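Local coordinates for protein NADPH-ferredoxin reductase FprA (Mycobacterium tuberculosis, PDB 1LQT) that transfers electrons between NADPH and ferredoxin through a bound FAD and may supply electrons to P450 systems, at residues 214-219 with 253-258. Residues are numbered along the deposited sequence; the frame is centred on the assembly and turned at random.
Sequences ELADLD and RGYADR
Tyr255, on helix 243-256, reaches across to Leu215 and Ala216, in the segment between helix 209-214 and strand 221-224; even the CA atoms of Ala216 and Tyr255, the nearest pair, stay 8.3 Å apart. The CB of Tyr255 is directed at the other segment, and with CG opposite the carbonyl carbon and beside the backbone N (chi1 -70°) the ring is carried over to it. The apolar part is small. Ala216 sets its methyl at the edge of the phenol, near the ring plane, with CB 4.0 Å from Tyr255 CE1 and 3.5 Å from Tyr255 OH. Leu215 comes in obliquely with the root of its side chain: its CB lies 4.3 Å from Tyr255 CZ. The Leu215 side chain also touches Val223, Met267 and Phe269, and Tyr255 rests on Val223 too. Those residues belong to strands 221-224 and 265-270, neighbours at one margin of the parallel sheet of the Rossmann-type NADP-binding domain, so the contact joins helix 243-256 to the connection leading into strand 221-224. The Leu215 side chain is about 10 Å from the bound NADP derivative. As for polar atoms, the Tyr255 hydroxyl is hydrogen-bonded to the backbone O of Leu212, in helix 209-214, and Ala216 N lies 3.1 Å from the same Tyr255 OH. Within the turn, Asp217 N bonds to Glu214 O at 3.0 Å.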
loop_
_atom_site.group_PDB
_atom_site.type_symbol
_atom_site.label_atom_id
_atom_site.label_comp_id
_atom_site.label_asym_id
_atom_site.label_seq_id
_atom_site.Cartn_x
_atom_site.Cartn_y
_atom_site.Cartn_z
ATOM N N GLU A 214 14.357 -8.890 10.833
ATOM C CA GLU A 214 14.723 -7.497 11.114
ATOM C C GLU A 214 14.317 -7.014 12.483
ATOM O O GLU A 214 14.918 -6.087 13.006
ATOM C CB GLU A 214 14.029 -6.517 10.135
ATOM C CG GLU A 214 14.398 -6.613 8.707
ATOM C CD GLU A 214 13.640 -5.618 7.855
ATOM O OE1 GLU A 214 12.507 -5.097 8.223
ATOM O OE2 GLU A 214 14.170 -5.403 6.766
ATOM N N LEU A 215 13.303 -7.640 13.075
ATOM C CA LEU A 215 12.826 -7.215 14.371
ATOM C C LEU A 215 13.923 -7.346 15.440
ATOM O O LEU A 215 13.896 -6.609 16.425
ATOM C CB LEU A 215 11.592 -8.023 14.769
ATOM C CG LEU A 215 10.439 -8.021 13.747
ATOM C CD1 LEU A 215 9.348 -8.940 14.182
ATOM C CD2 LEU A 215 9.929 -6.616 13.500
ATOM N N ALA A 216 14.838 -8.284 15.243
ATOM C CA ALA A 216 15.925 -8.529 16.190
ATOM C C ALA A 216 16.864 -7.350 16.296
ATOM O O ALA A 216 17.625 -7.243 17.258
ATOM C CB ALA A 216 16.707 -9.760 15.779
ATOM N N ASP A 217 16.831 -6.469 15.309
ATOM C CA ASP A 217 17.750 -5.329 15.266
ATOM C C ASP A 217 17.170 -4.014 15.765
ATOM O O ASP A 217 17.781 -2.951 15.631
ATOM C CB ASP A 217 18.278 -5.191 13.849
ATOM C CG ASP A 217 19.131 -6.376 13.439
ATOM O OD1 ASP A 217 19.826 -6.971 14.298
ATOM O OD2 ASP A 217 19.189 -6.792 12.273
ATOM N N LEU A 218 16.009 -4.089 16.380
ATOM C CA LEU A 218 15.398 -2.926 16.962
ATOM C C LEU A 218 15.991 -2.648 18.324
ATOM O O LEU A 218 15.723 -3.354 19.304
ATOM C CB LEU A 218 13.904 -3.148 17.098
ATOM C CG LEU A 218 13.141 -3.357 15.797
ATOM C CD1 LEU A 218 11.752 -3.842 16.083
ATOM C CD2 LEU A 218 13.101 -2.082 15.027
ATOM N N ASP A 219 16.841 -1.631 18.383
ATOM C CA ASP A 219 17.462 -1.241 19.623
ATOM C C ASP A 219 16.397 -0.908 20.662
ATOM O O ASP A 219 15.477 -0.142 20.386
ATOM C CB ASP A 219 18.319 0.012 19.392
ATOM C CG ASP A 219 19.638 -0.274 18.709
ATOM O OD1 ASP A 219 19.735 -1.158 17.835
ATOM O OD2 ASP A 219 20.661 0.391 18.976
ATOM N N ARG A 253 10.742 -19.507 16.398
ATOM C CA ARG A 253 11.291 -20.327 17.466
ATOM C C ARG A 253 12.476 -19.621 18.121
ATOM O O ARG A 253 12.638 -19.675 19.345
ATOM C CB ARG A 253 11.735 -21.693 16.950
ATOM C CG ARG A 253 10.625 -22.619 16.465
ATOM C CD ARG A 253 11.099 -24.045 16.312
ATOM N NE ARG A 253 10.163 -24.894 15.600
ATOM C CZ ARG A 253 9.051 -25.374 16.117
ATOM N NH1 ARG A 253 8.725 -25.082 17.359
ATOM N NH2 ARG A 253 8.281 -26.163 15.377
ATOM N N GLY A 254 13.321 -18.986 17.313
ATOM C CA GLY A 254 14.446 -18.265 17.863
ATOM C C GLY A 254 13.993 -17.182 18.826
ATOM O O GLY A 254 14.569 -16.996 19.883
ATOM N N TYR A 255 12.968 -16.442 18.456
ATOM C CA TYR A 255 12.467 -15.409 19.370
ATOM C C TYR A 255 11.864 -16.005 20.637
ATOM O O TYR A 255 12.101 -15.478 21.735
ATOM C CB TYR A 255 11.414 -14.527 18.688
ATOM C CG TYR A 255 11.984 -13.620 17.616
ATOM C CD1 TYR A 255 13.067 -12.798 17.888
ATOM C CD2 TYR A 255 11.391 -13.502 16.403
ATOM C CE1 TYR A 255 13.586 -11.967 16.917
ATOM C CE2 TYR A 255 11.912 -12.665 15.420
ATOM C CZ TYR A 255 13.021 -11.926 15.687
ATOM O OH TYR A 255 13.588 -11.097 14.747
ATOM N N ALA A 256 11.122 -17.107 20.496
ATOM C CA ALA A 256 10.505 -17.722 21.654
ATOM C C ALA A 256 11.542 -18.257 22.632
ATOM O O ALA A 256 11.262 -18.334 23.835
ATOM C CB ALA A 256 9.538 -18.821 21.202
ATOM N N ASP A 257 12.727 -18.577 22.121
ATOM C CA ASP A 257 13.819 -19.110 22.958
ATOM C C ASP A 257 14.454 -18.049 23.846
ATOM O O ASP A 257 15.272 -18.369 24.717
ATOM C CB ASP A 257 14.935 -19.693 22.089
ATOM C CG ASP A 257 14.590 -21.006 21.491
ATOM O OD1 ASP A 257 13.659 -21.659 22.003
ATOM O OD2 ASP A 257 15.219 -21.464 20.501
ATOM N N ARG A 258 14.152 -16.788 23.605
ATOM C CA ARG A 258 14.740 -15.736 24.411
ATOM C C ARG A 258 13.814 -15.427 25.612
ATOM O O ARG A 258 12.600 -15.273 25.468
ATOM C CB ARG A 258 14.938 -14.496 23.564
ATOM C CG ARG A 258 15.854 -14.667 22.389
ATOM C CD ARG A 258 16.461 -13.349 21.932
ATOM N NE ARG A 258 17.051 -12.647 23.078
ATOM C CZ ARG A 258 17.122 -11.330 23.218
ATOM N NH1 ARG A 258 16.656 -10.521 22.274
ATOM N NH2 ARG A 258 17.669 -10.817 24.315
#